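Local coordinates for plasmin and fibronectin-binding protein A (Streptococcus pneumoniae, PDB 4MR0) that acts as a fibronectin-dependent adhesin and invasin that also binds human plasmin, plasminogen and serum albumin, at residues V151-G156 / L172-K177; Q354-Q359 / D423-N428; N436-A441 / N469-N474; T516-Q521 / N552-N557. All coordinates share one frame; numbering follows the deposited sequence.

In the fold
The chain modelled here is the elongated parallel beta-helix part of the adhesin, and the four contacts follow one another along the sequence. Contact 1 lies near its N-terminal end and contact 4 near its C-terminal end, their centres about 54 Å apart. Contacts 1 and 3 repeat one coil-to-coil pairing of parallel strands at separate places along the rod. Contact 2 joins two loops between coils, its centre about 32 Å from that of contact 3. Contact 4 attaches the antiparallel hairpin 551-556/559-564 to strand 515-523, the last of the long run of parallel pairs. Contacts 3 and 4 come within about 7 Å at their nearest atoms.

Contact 1: V151-G156 / L172-K177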
loop_
_atom_site.group_PDB
_atom_site.type_symbol
_atom_site.label_atom_id
_atom_site.label_comp_id
_atom_site.label_asym_id
_atom_site.label_seq_id
_atom_site.Cartn_x
_atom_site.Cartn_y
_atom_site.Cartn_z
ATOM N N VAL A 151 -15.026 -11.745 21.539
ATOM C CA VAL A 151 -14.441 -10.911 22.586
ATOM C C VAL A 151 -14.904 -9.471 22.361
ATOM O O VAL A 151 -14.870 -8.973 21.236
ATOM C CB VAL A 151 -12.896 -10.971 22.544
ATOM C CG1 VAL A 151 -12.302 -10.014 23.571
ATOM C CG2 VAL A 151 -12.425 -12.394 22.823
ATOM N N TYR A 152 -15.341 -8.801 23.426
ATOM C CA TYR A 152 -15.817 -7.427 23.294
ATOM C C TYR A 152 -15.010 -6.417 24.105
ATOM O O TYR A 152 -14.506 -6.730 25.183
ATOM C CB TYR A 152 -17.290 -7.348 23.704
ATOM C CG TYR A 152 -17.892 -5.970 23.552
ATOM C CD1 TYR A 152 -18.100 -5.412 22.289
ATOM C CD2 TYR A 152 -18.241 -5.213 24.674
ATOM C CE1 TYR A 152 -18.640 -4.133 22.145
ATOM C CE2 TYR A 152 -18.781 -3.931 24.542
ATOM C CZ TYR A 152 -18.976 -3.399 23.277
ATOM O OH TYR A 152 -19.494 -2.129 23.147
ATOM N N PHE A 153 -14.895 -5.206 23.569
ATOM C CA PHE A 153 -14.170 -4.123 24.219
ATOM C C PHE A 153 -15.100 -2.937 24.470
ATOM O O PHE A 153 -15.508 -2.253 23.528
ATOM C CB PHE A 153 -13.004 -3.623 23.352
ATOM C CG PHE A 153 -11.846 -4.581 23.244
ATOM C CD1 PHE A 153 -11.944 -5.736 22.471
ATOM C CD2 PHE A 153 -10.643 -4.303 23.885
ATOM C CE1 PHE A 153 -10.854 -6.602 22.334
ATOM C CE2 PHE A 153 -9.544 -5.160 23.756
ATOM C CZ PHE A 153 -9.650 -6.308 22.981
ATOM N N PRO A 154 -15.461 -2.689 25.742
ATOM C CA PRO A 154 -16.340 -1.568 26.095
ATOM C C PRO A 154 -15.593 -0.247 25.892
ATOM O O PRO A 154 -14.381 -0.243 25.673
ATOM C CB PRO A 154 -16.643 -1.816 27.575
ATOM C CG PRO A 154 -16.558 -3.317 27.692
ATOM C CD PRO A 154 -15.323 -3.624 26.873
ATOM N N GLU A 155 -16.312 0.868 25.971
ATOM C CA GLU A 155 -15.695 2.179 25.818
ATOM C C GLU A 155 -14.510 2.272 26.771
ATOM O O GLU A 155 -14.567 1.754 27.889
ATOM C CB GLU A 155 -16.692 3.286 26.167
ATOM C CG GLU A 155 -16.125 4.683 25.995
ATOM C CD GLU A 155 -17.060 5.767 26.505
ATOM O OE1 GLU A 155 -18.295 5.600 26.376
ATOM O OE2 GLU A 155 -16.558 6.792 27.021
ATOM N N GLY A 156 -13.441 2.930 26.334
ATOM C CA GLY A 156 -12.272 3.070 27.181
ATOM C C GLY A 156 -10.972 3.098 26.408
ATOM O O GLY A 156 -10.968 3.052 25.180
ATOM N N LEU A 172 -12.859 -10.238 17.612
ATOM C CA LEU A 172 -12.869 -9.073 18.479
ATOM C C LEU A 172 -13.731 -7.953 17.918
ATOM O O LEU A 172 -13.668 -7.633 16.730
ATOM C CB LEU A 172 -11.437 -8.564 18.697
ATOM C CG LEU A 172 -10.545 -9.341 19.674
ATOM C CD1 LEU A 172 -10.511 -10.811 19.285
ATOM C CD2 LEU A 172 -9.138 -8.750 19.677
ATOM N N GLU A 173 -14.548 -7.377 18.794
ATOM C CA GLU A 173 -15.427 -6.273 18.438
ATOM C C GLU A 173 -15.173 -5.184 19.472
ATOM O O GLU A 173 -15.263 -5.434 20.678
ATOM C CB GLU A 173 -16.891 -6.707 18.510
ATOM C CG GLU A 173 -17.870 -5.662 17.993
ATOM C CD GLU A 173 -19.319 -5.978 18.346
ATOM O OE1 GLU A 173 -19.624 -7.157 18.631
ATOM O OE2 GLU A 173 -20.153 -5.044 18.331
ATOM N N LEU A 174 -14.837 -3.986 19.008
ATOM C CA LEU A 174 -14.574 -2.888 19.922
ATOM C C LEU A 174 -15.595 -1.785 19.770
ATOM O O LEU A 174 -16.030 -1.475 18.663
ATOM C CB LEU A 174 -13.175 -2.305 19.695
ATOM C CG LEU A 174 -12.006 -3.278 19.896
ATOM C CD1 LEU A 174 -11.816 -4.128 18.638
ATOM C CD2 LEU A 174 -10.737 -2.486 20.204
ATOM N N ASN A 175 -15.974 -1.204 20.901
ATOM C CA ASN A 175 -16.922 -0.110 20.928
ATOM C C ASN A 175 -16.320 1.031 20.116
ATOM O O ASN A 175 -15.099 1.140 19.977
ATOM C CB ASN A 175 -17.156 0.323 22.381
ATOM C CG ASN A 175 -18.154 1.459 22.503
ATOM O OD1 ASN A 175 -17.815 2.632 22.316
ATOM N ND2 ASN A 175 -19.398 1.114 22.806
ATOM N N GLU A 176 -17.182 1.880 19.576
ATOM C CA GLU A 176 -16.735 3.013 18.785
ATOM C C GLU A 176 -15.778 3.881 19.598
ATOM O O GLU A 176 -14.833 4.464 19.057
ATOM C CB GLU A 176 -17.951 3.824 18.341
ATOM C CG GLU A 176 -19.259 3.346 18.979
ATOM C CD GLU A 176 -19.669 1.944 18.527
ATOM O OE1 GLU A 176 -19.809 1.047 19.392
ATOM O OE2 GLU A 176 -19.856 1.743 17.304
ATOM N N LYS A 177 -16.015 3.962 20.903
ATOM C CA LYS A 177 -15.165 4.769 21.765
ATOM C C LYS A 177 -14.119 3.950 22.510
ATOM O O LYS A 177 -13.592 4.381 23.540
ATOM C CB LYS A 177 -16.019 5.577 22.749
ATOM C CG LYS A 177 -16.967 6.546 22.046
ATOM C CD LYS A 177 -17.173 7.827 22.850
ATOM C CE LYS A 177 -18.051 7.605 24.073
ATOM N NZ LYS A 177 -19.475 7.387 23.692
HETATM O O HOH W 1 -20.452 -1.372 20.616
#
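E155 and K177 meet beyond the last bridge of the parallel pair, F153 with L174, so that two segments already leaving their ladder are joined again. Their side chains run side by side, and E155 OE1 forms a salt bridge with K177 NZ at 3.4 Å; the bent lysine chain also brings CE against the carboxylate. Next to this pair, G156 N donates to K177 O over 3.2 Å, from 40° above the carbonyl plane. The backbone angles of G156 would press a CB against the preceding carbonyl oxygen, which calls for glycine. N175 shapes the facing corner: its OD1 accepts from K177 N in an Asx turn, while its own backbone N donates to F153 O (2.9 Å).

Before the corner, V151, Y152 and F153 pair with L172, E173 and L174. The face bearing V151, F153, L172 and L174 is apolar and buried. L174 CD2 makes a CH-pi contact over one face of the F153 ring, 4.2 Å from its centroid, and L172 CD2 touches F153 CE1 at 3.8 Å. On the other face, chi1 of -178° sets Y152 CG anti to the backbone N; the ring that follows lies obliquely against E173 O, with Y152 CD1 at 3.3 Å. A water joins Y152 OH to E176 OE1; polar groups suit this more exposed side.

The buried face packs on helix 132-143, where V151 meets A138 and A142 and F153 meets I135. Y216 of strand 211-217 lies against L172 and L174 from the next coil.

Contact 2: Q354-Q359 / D423-N428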
loop_
_atom_site.group_PDB
_atom_site.type_symbol
_atom_site.label_atom_id
_atom_site.label_comp_id
_atom_site.label_asym_id
_atom_site.label_seq_id
_atom_site.Cartn_x
_atom_site.Cartn_y
_atom_site.Cartn_z
ATOM N N GLN A 354 11.380 -8.446 -3.378
ATOM C CA GLN A 354 11.122 -9.739 -3.997
ATOM C C GLN A 354 12.455 -10.351 -4.411
ATOM O O GLN A 354 13.420 -9.633 -4.654
ATOM C CB GLN A 354 10.208 -9.602 -5.229
ATOM C CG GLN A 354 10.853 -8.944 -6.448
ATOM C CD GLN A 354 9.967 -9.022 -7.690
ATOM O OE1 GLN A 354 9.574 -7.997 -8.252
ATOM N NE2 GLN A 354 9.653 -10.242 -8.121
ATOM N N THR A 355 12.508 -11.677 -4.472
ATOM C CA THR A 355 13.720 -12.387 -4.883
ATOM C C THR A 355 13.285 -13.635 -5.643
ATOM O O THR A 355 12.093 -13.947 -5.708
ATOM C CB THR A 355 14.561 -12.862 -3.680
ATOM O OG1 THR A 355 13.863 -13.916 -3.013
ATOM C CG2 THR A 355 14.812 -11.727 -2.697
ATOM N N LEU A 356 14.244 -14.361 -6.206
ATOM C CA LEU A 356 13.915 -15.581 -6.935
ATOM C C LEU A 356 13.245 -16.577 -5.999
ATOM O O LEU A 356 12.536 -17.487 -6.446
ATOM C CB LEU A 356 15.183 -16.220 -7.509
ATOM C CG LEU A 356 15.903 -15.493 -8.646
ATOM C CD1 LEU A 356 17.193 -16.242 -8.979
ATOM C CD2 LEU A 356 14.997 -15.415 -9.869
ATOM N N SER A 357 13.468 -16.396 -4.699
ATOM C CA SER A 357 12.925 -17.293 -3.680
ATOM C C SER A 357 11.577 -16.905 -3.067
ATOM O O SER A 357 11.092 -17.598 -2.177
ATOM C CB SER A 357 13.946 -17.463 -2.552
ATOM O OG SER A 357 15.152 -18.008 -3.051
ATOM N N THR A 358 10.980 -15.804 -3.513
ATOM C CA THR A 358 9.682 -15.401 -2.973
ATOM C C THR A 358 8.595 -15.593 -4.025
ATOM O O THR A 358 8.817 -15.337 -5.207
ATOM C CB THR A 358 9.659 -13.916 -2.544
ATOM O OG1 THR A 358 9.873 -13.084 -3.696
ATOM C CG2 THR A 358 10.731 -13.641 -1.494
ATOM N N GLN A 359 7.427 -16.062 -3.594
ATOM C CA GLN A 359 6.312 -16.251 -4.509
ATOM C C GLN A 359 5.494 -14.956 -4.482
ATOM O O GLN A 359 5.131 -14.459 -3.415
ATOM C CB GLN A 359 5.458 -17.447 -4.070
ATOM C CG GLN A 359 4.357 -17.845 -5.063
ATOM C CD GLN A 359 4.891 -18.183 -6.454
ATOM O OE1 GLN A 359 5.767 -19.041 -6.611
ATOM N NE2 GLN A 359 4.351 -17.515 -7.473
ATOM N N ASP A 423 19.304 -11.500 -11.545
ATOM C CA ASP A 423 18.269 -12.524 -11.634
ATOM C C ASP A 423 17.098 -12.192 -12.551
ATOM O O ASP A 423 16.751 -11.031 -12.748
ATOM C CB ASP A 423 17.724 -12.830 -10.238
ATOM C CG ASP A 423 18.811 -13.211 -9.259
ATOM O OD1 ASP A 423 19.528 -14.197 -9.528
ATOM O OD2 ASP A 423 18.945 -12.522 -8.224
ATOM N N LEU A 424 16.492 -13.234 -13.108
ATOM C CA LEU A 424 15.339 -13.078 -13.982
ATOM C C LEU A 424 14.127 -13.165 -13.057
ATOM O O LEU A 424 13.513 -14.221 -12.910
ATOM C CB LEU A 424 15.299 -14.207 -15.013
ATOM C CG LEU A 424 14.476 -13.967 -16.282
ATOM C CD1 LEU A 424 14.467 -15.243 -17.116
ATOM C CD2 LEU A 424 13.054 -13.553 -15.928
ATOM N N LEU A 425 13.803 -12.044 -12.423
ATOM C CA LEU A 425 12.690 -11.984 -11.483
ATOM C C LEU A 425 11.312 -12.040 -12.112
ATOM O O LEU A 425 11.123 -11.683 -13.275
ATOM C CB LEU A 425 12.785 -10.715 -10.637
ATOM C CG LEU A 425 14.006 -10.572 -9.727
ATOM C CD1 LEU A 425 13.930 -9.244 -8.996
ATOM C CD2 LEU A 425 14.061 -11.738 -8.743
ATOM N N ASP A 426 10.347 -12.483 -11.317
ATOM C CA ASP A 426 8.964 -12.565 -11.752
ATOM C C ASP A 426 8.375 -11.181 -11.481
ATOM O O ASP A 426 7.685 -10.977 -10.480
ATOM C CB ASP A 426 8.223 -13.625 -10.930
ATOM C CG ASP A 426 6.821 -13.905 -11.452
ATOM O OD1 ASP A 426 6.385 -13.240 -12.419
ATOM O OD2 ASP A 426 6.154 -14.800 -10.889
ATOM N N LEU A 427 8.675 -10.229 -12.363
ATOM C CA LEU A 427 8.184 -8.868 -12.208
ATOM C C LEU A 427 6.673 -8.795 -12.412
ATOM O O LEU A 427 6.061 -9.734 -12.920
ATOM C CB LEU A 427 8.908 -7.935 -13.186
ATOM C CG LEU A 427 10.442 -7.962 -13.066
ATOM C CD1 LEU A 427 11.053 -7.148 -14.200
ATOM C CD2 LEU A 427 10.878 -7.414 -11.707
ATOM N N ASN A 428 6.082 -7.673 -12.010
ATOM C CA ASN A 428 4.636 -7.459 -12.109
ATOM C C ASN A 428 3.982 -7.922 -13.411
ATOM O O ASN A 428 4.434 -7.578 -14.499
ATOM C CB ASN A 428 4.300 -5.973 -11.920
ATOM C CG ASN A 428 4.661 -5.451 -10.542
ATOM O OD1 ASN A 428 4.461 -6.126 -9.535
ATOM N ND2 ASN A 428 5.170 -4.225 -10.492
HETATM O O HOH W 2 7.850 -6.106 -10.473
HETATM O O HOH W 3 11.034 -13.835 -9.011
HETATM O O HOH W 4 16.777 -13.066 -6.193
#
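L425 pushes its CD2 methyl against the backbone of the facing loop, 3.7 Å from both T355 C and L356 N, while its CD1 rests 4.0 Å from Q354 CG. The branched leucine thus touches three successive residues. The buried L425 also meets the more exposed L356, CD2 to CD2 at 4.0 Å. L356 crosses D423 obliquely: its CD1 approaches D423 OD1, and its CD2 reaches L424 O at 3.6 Å.

Q354 supplies the direct polar tie. Its CG stands between the backbone N and the carbonyl carbon (chi1 71°), and the chain extends from there to carry the amide to D426. Q354 NE2 donates to D426 O at 3.2 Å in a nearly straight bond; D426 O lies in the glutamine amide plane, but the donor stands 72° above the carbonyl plane of D426. The same oxygen also accepts from N360 ND2. T355 to T358 forms a type I turn, steadied by T355 N donating to T358 OG1 (3.1 Å) and by an ST turn at T355.

A water accepts from L356 N at 2.8 Å and donates to D423 OD2. With NE2 bonded to D426 O and OE1 to T382 OG1, the buried Q354 amide is satisfied at both ends, which helps fix its rotation and lets a polar group lie among leucines.

Contact 3: N436-A441 / N469-N474; sequences NIFNIA and NVINNN
Strands 437-440 and 470-473 form an in-register parallel pair between successive coils of the beta-helix, the second strand lying in the fourth PbH1 repeat. Each residue from I437 to I440 faces its counterpart, V470 to N473, and the backbone bonds zigzag between the strands, including N472 N to F438 O (2.7 Å) and I440 N to N472 O (2.9 Å).

On the partly exposed face with I437 and V470, N439 and N472 both have CG anti to the carbonyl carbon (chi1 -62° and -61°), so the two side chains set off the same way; their amide planes are only 8° apart. N472 ND2 donates to N439 OD1 at 3.0 Å, and N439 ND2 goes on to D395 OD1. Asparagine suits this row from coil to coil because its amide can accept from one coil and donate to another.

The other face is buried and mostly apolar. F438 CD1 meets I471 CG1 at 3.8 Å, with V470 O in plane at the ring's edge. F438 and I440 also pack on L412 and A447 of the strands across the interior. N473, an inward asparagine, places its OD1 where S475 OG bonds it.

In-register parallel strands from successive coils, with aligned side chains such as the N439-N472 pair and F438 stacked on F394, are characteristic of the parallel beta-helix, as in pectate lyase-like proteins.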
loop_
_atom_site.group_PDB
_atom_site.type_symbol
_atom_site.label_atom_id
_atom_site.label_comp_id
_atom_site.label_asym_id
_atom_site.label_seq_id
_atom_site.Cartn_x
_atom_site.Cartn_y
_atom_site.Cartn_z
ATOM N N ASN A 436 -10.212 4.794 -11.830
ATOM C CA ASN A 436 -9.747 5.534 -10.659
ATOM C C ASN A 436 -9.802 7.024 -10.989
ATOM O O ASN A 436 -9.693 7.407 -12.154
ATOM C CB ASN A 436 -8.301 5.153 -10.318
ATOM C CG ASN A 436 -8.151 3.689 -9.962
ATOM O OD1 ASN A 436 -8.501 3.269 -8.863
ATOM N ND2 ASN A 436 -7.641 2.902 -10.901
ATOM N N ILE A 437 -9.968 7.859 -9.971
ATOM C CA ILE A 437 -10.007 9.302 -10.185
ATOM C C ILE A 437 -8.785 9.912 -9.512
ATOM O O ILE A 437 -8.487 9.599 -8.356
ATOM C CB ILE A 437 -11.264 9.959 -9.569
ATOM C CG1 ILE A 437 -12.531 9.307 -10.121
ATOM C CG2 ILE A 437 -11.272 11.459 -9.883
ATOM C CD1 ILE A 437 -12.847 7.961 -9.503
ATOM N N PHE A 438 -8.072 10.766 -10.239
ATOM C CA PHE A 438 -6.898 11.434 -9.687
ATOM C C PHE A 438 -7.107 12.947 -9.733
ATOM O O PHE A 438 -7.471 13.495 -10.777
ATOM C CB PHE A 438 -5.630 11.096 -10.486
ATOM C CG PHE A 438 -5.325 9.623 -10.586
ATOM C CD1 PHE A 438 -6.054 8.802 -11.443
ATOM C CD2 PHE A 438 -4.292 9.064 -9.842
ATOM C CE1 PHE A 438 -5.751 7.445 -11.568
ATOM C CE2 PHE A 438 -3.979 7.708 -9.958
ATOM C CZ PHE A 438 -4.710 6.897 -10.820
ATOM N N ASN A 439 -6.893 13.611 -8.599
ATOM C CA ASN A 439 -7.010 15.066 -8.514
ATOM C C ASN A 439 -5.638 15.532 -8.064
ATOM O O ASN A 439 -5.298 15.441 -6.887
ATOM C CB ASN A 439 -8.083 15.464 -7.498
ATOM C CG ASN A 439 -9.458 14.961 -7.888
ATOM O OD1 ASN A 439 -9.947 15.254 -8.980
ATOM N ND2 ASN A 439 -10.086 14.195 -7.001
ATOM N N ILE A 440 -4.849 16.013 -9.017
ATOM C CA ILE A 440 -3.483 16.440 -8.744
ATOM C C ILE A 440 -3.243 17.940 -8.871
ATOM O O ILE A 440 -3.616 18.564 -9.867
ATOM C CB ILE A 440 -2.515 15.696 -9.683
ATOM C CG1 ILE A 440 -2.678 14.183 -9.485
ATOM C CG2 ILE A 440 -1.082 16.133 -9.419
ATOM C CD1 ILE A 440 -1.957 13.328 -10.515
ATOM N N ALA A 441 -2.605 18.506 -7.850
ATOM C CA ALA A 441 -2.290 19.929 -7.825
ATOM C C ALA A 441 -0.781 20.119 -7.743
ATOM O O ALA A 441 -0.270 21.201 -8.018
ATOM C CB ALA A 441 -2.972 20.595 -6.636
ATOM N N ASN A 469 -9.691 5.580 -16.527
ATOM C CA ASN A 469 -9.279 6.371 -15.383
ATOM C C ASN A 469 -9.503 7.838 -15.733
ATOM O O ASN A 469 -9.455 8.222 -16.908
ATOM C CB ASN A 469 -7.801 6.148 -15.073
ATOM C CG ASN A 469 -7.500 4.722 -14.691
ATOM O OD1 ASN A 469 -7.106 3.911 -15.527
ATOM N ND2 ASN A 469 -7.693 4.405 -13.424
ATOM N N VAL A 470 -9.745 8.651 -14.712
ATOM C CA VAL A 470 -9.955 10.077 -14.911
ATOM C C VAL A 470 -8.887 10.849 -14.151
ATOM O O VAL A 470 -8.815 10.789 -12.922
ATOM C CB VAL A 470 -11.343 10.522 -14.406
ATOM C CG1 VAL A 470 -11.472 12.040 -14.509
ATOM C CG2 VAL A 470 -12.432 9.842 -15.217
ATOM N N ILE A 471 -8.056 11.570 -14.892
ATOM C CA ILE A 471 -6.993 12.348 -14.295
ATOM C C ILE A 471 -7.269 13.845 -14.409
ATOM O O ILE A 471 -7.360 14.389 -15.508
ATOM C CB ILE A 471 -5.646 12.031 -14.974
ATOM C CG1 ILE A 471 -5.317 10.545 -14.790
ATOM C CG2 ILE A 471 -4.537 12.916 -14.392
ATOM C CD1 ILE A 471 -4.011 10.107 -15.442
ATOM N N ASN A 472 -7.418 14.500 -13.263
ATOM C CA ASN A 472 -7.653 15.939 -13.225
ATOM C C ASN A 472 -6.382 16.601 -12.703
ATOM O O ASN A 472 -6.194 16.748 -11.494
ATOM C CB ASN A 472 -8.829 16.268 -12.302
ATOM C CG ASN A 472 -10.120 15.625 -12.755
ATOM O OD1 ASN A 472 -10.538 15.793 -13.901
ATOM N ND2 ASN A 472 -10.765 14.885 -11.857
ATOM N N ASN A 473 -5.502 16.982 -13.620
ATOM C CA ASN A 473 -4.250 17.614 -13.242
ATOM C C ASN A 473 -4.270 19.126 -13.475
ATOM O O ASN A 473 -4.184 19.586 -14.616
ATOM C CB ASN A 473 -3.085 16.994 -14.028
ATOM C CG ASN A 473 -1.726 17.392 -13.467
ATOM O OD1 ASN A 473 -1.615 18.356 -12.707
ATOM N ND2 ASN A 473 -0.686 16.654 -13.845
ATOM N N ASN A 474 -4.398 19.898 -12.398
ATOM C CA ASN A 474 -4.386 21.353 -12.523
ATOM C C ASN A 474 -3.182 21.961 -11.823
ATOM O O ASN A 474 -3.239 23.090 -11.332
ATOM C CB ASN A 474 -5.669 21.989 -11.976
ATOM C CG ASN A 474 -6.332 21.155 -10.915
ATOM O OD1 ASN A 474 -7.213 20.344 -11.210
ATOM N ND2 ASN A 474 -5.913 21.339 -9.669
#

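Contact 4: T516-Q521 / N552-N557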
loop_
_atom_site.group_PDB
_atom_site.type_symbol
_atom_site.label_atom_id
_atom_site.label_comp_id
_atom_site.label_asym_id
_atom_site.label_seq_id
_atom_site.Cartn_x
_atom_site.Cartn_y
_atom_site.Cartn_z
ATOM N N THR A 516 -2.087 -1.732 -27.355
ATOM C CA THR A 516 -3.380 -1.213 -27.786
ATOM C C THR A 516 -3.692 0.053 -27.011
ATOM O O THR A 516 -3.791 0.028 -25.787
ATOM C CB THR A 516 -4.518 -2.223 -27.519
ATOM O OG1 THR A 516 -4.164 -3.500 -28.053
ATOM C CG2 THR A 516 -5.810 -1.754 -28.183
ATOM N N VAL A 517 -3.828 1.161 -27.728
ATOM C CA VAL A 517 -4.142 2.444 -27.116
ATOM C C VAL A 517 -5.366 2.951 -27.861
ATOM O O VAL A 517 -5.261 3.417 -28.993
ATOM C CB VAL A 517 -2.969 3.430 -27.276
ATOM C CG1 VAL A 517 -3.314 4.765 -26.633
ATOM C CG2 VAL A 517 -1.719 2.846 -26.632
ATOM N N LEU A 518 -6.530 2.852 -27.224
ATOM C CA LEU A 518 -7.770 3.239 -27.886
ATOM C C LEU A 518 -8.671 4.257 -27.213
ATOM O O LEU A 518 -9.049 4.121 -26.050
ATOM C CB LEU A 518 -8.613 1.992 -28.172
ATOM C CG LEU A 518 -7.952 0.847 -28.938
ATOM C CD1 LEU A 518 -8.849 -0.382 -28.876
ATOM C CD2 LEU A 518 -7.688 1.266 -30.380
ATOM N N ASN A 519 -9.015 5.274 -27.991
ATOM C CA ASN A 519 -9.930 6.323 -27.587
ATOM C C ASN A 519 -9.801 6.952 -26.210
ATOM O O ASN A 519 -10.751 6.969 -25.429
ATOM C CB ASN A 519 -11.351 5.809 -27.794
ATOM C CG ASN A 519 -11.537 5.196 -29.175
ATOM O OD1 ASN A 519 -11.209 5.815 -30.184
ATOM N ND2 ASN A 519 -12.058 3.980 -29.223
ATOM N N ASN A 520 -8.620 7.472 -25.918
ATOM C CA ASN A 520 -8.397 8.163 -24.661
ATOM C C ASN A 520 -8.822 9.600 -24.977
ATOM O O ASN A 520 -8.882 9.979 -26.146
ATOM C CB ASN A 520 -6.920 8.102 -24.285
ATOM C CG ASN A 520 -6.462 6.691 -23.965
ATOM O OD1 ASN A 520 -6.777 6.148 -22.905
ATOM N ND2 ASN A 520 -5.722 6.085 -24.885
ATOM N N GLN A 521 -9.144 10.380 -23.953
ATOM C CA GLN A 521 -9.561 11.768 -24.143
ATOM C C GLN A 521 -8.591 12.722 -23.454
ATOM O O GLN A 521 -8.106 12.445 -22.353
ATOM C CB GLN A 521 -10.979 11.970 -23.600
ATOM C CG GLN A 521 -12.076 11.483 -24.538
ATOM C CD GLN A 521 -13.438 11.430 -23.865
ATOM O OE1 GLN A 521 -13.832 12.358 -23.151
ATOM N NE2 GLN A 521 -14.171 10.343 -24.096
ATOM N N ASN A 552 -5.019 6.584 -32.076
ATOM C CA ASN A 552 -4.997 5.259 -31.495
ATOM C C ASN A 552 -3.817 4.463 -32.012
ATOM O O ASN A 552 -3.244 4.772 -33.057
ATOM C CB ASN A 552 -6.296 4.508 -31.801
ATOM C CG ASN A 552 -7.518 5.190 -31.214
ATOM O OD1 ASN A 552 -7.447 5.819 -30.154
ATOM N ND2 ASN A 552 -8.657 5.053 -31.894
ATOM N N ILE A 553 -3.446 3.445 -31.251
ATOM C CA ILE A 553 -2.354 2.571 -31.625
ATOM C C ILE A 553 -2.902 1.163 -31.546
ATOM O O ILE A 553 -3.613 0.821 -30.602
ATOM C CB ILE A 553 -1.172 2.677 -30.651
ATOM C CG1 ILE A 553 -0.650 4.114 -30.619
ATOM C CG2 ILE A 553 -0.076 1.698 -31.065
ATOM C CD1 ILE A 553 0.409 4.354 -29.560
ATOM N N VAL A 554 -2.584 0.354 -32.543
ATOM C CA VAL A 554 -3.035 -1.024 -32.560
ATOM C C VAL A 554 -1.872 -1.858 -33.042
ATOM O O VAL A 554 -0.951 -1.342 -33.677
ATOM C CB VAL A 554 -4.242 -1.227 -33.514
ATOM C CG1 VAL A 554 -5.345 -0.239 -33.169
ATOM C CG2 VAL A 554 -3.809 -1.060 -34.965
ATOM N N THR A 555 -1.907 -3.145 -32.728
ATOM C CA THR A 555 -0.855 -4.052 -33.147
ATOM C C THR A 555 -1.475 -5.012 -34.145
ATOM O O THR A 555 -2.460 -5.684 -33.845
ATOM C CB THR A 555 -0.293 -4.835 -31.951
ATOM O OG1 THR A 555 0.200 -3.912 -30.973
ATOM C CG2 THR A 555 0.838 -5.751 -32.391
ATOM N N GLU A 556 -0.898 -5.062 -35.338
ATOM C CA GLU A 556 -1.397 -5.926 -36.399
ATOM C C GLU A 556 -0.283 -6.833 -36.908
ATOM O O GLU A 556 0.692 -6.362 -37.486
ATOM C CB GLU A 556 -1.935 -5.062 -37.541
ATOM C CG GLU A 556 -2.451 -5.831 -38.740
ATOM C CD GLU A 556 -2.717 -4.920 -39.927
ATOM O OE1 GLU A 556 -1.758 -4.267 -40.397
ATOM O OE2 GLU A 556 -3.877 -4.853 -40.387
ATOM N N ASN A 557 -0.437 -8.134 -36.687
ATOM C CA ASN A 557 0.556 -9.115 -37.114
ATOM C C ASN A 557 1.920 -8.756 -36.521
ATOM O O ASN A 557 2.946 -8.819 -37.200
ATOM C CB ASN A 557 0.635 -9.152 -38.648
ATOM C CG ASN A 557 1.303 -10.417 -39.175
ATOM O OD1 ASN A 557 1.505 -10.569 -40.384
ATOM N ND2 ASN A 557 1.641 -11.335 -38.272
HETATM O O HOH W 5 -3.985 -4.175 -30.996
#
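N552 OD1 is held by N519 N at 2.7 Å, the shortest polar bond between the two segments, and by a weak hydrogen bond from N565 ND2. The donor N519 N stands 44° above the plane of the N552 amide. That amide is gripped at its other end too: N552 ND2 donates to N519 OD1 over 3.2 Å, with the two amide planes 81° apart. Chi1 of -62° sets N552 CG anti to the carbonyl carbon, where it lies 3.6 Å from N519 N. N519 has left-handed backbone angles, a conformation asparagine tolerates well, and here the backbone bends and the pairing with 552-556 stops.

Beside this, V517 and I553 make a single antiparallel hydrogen-bonded pair: V517 N donates to I553 O and I553 N to V517 O, both at 2.9 Å. Their beta-branched side chains lie side by side, CB to CB at 3.9 Å, and V517 continues inward onto I508. L518 crosses V554 at about a right angle, its CD2 3.9 Å from V554 CG1. A water links T516 OG1 to T555 N.

On the other edge of its strand, T516 bonds to the backbone of L492 and V494. The asparagine side chains thus extend the bonding where the short backbone pairing stops, tying the C-terminal antiparallel pair to the edge of strand 515-523 by side-chain amides as much as by backbone.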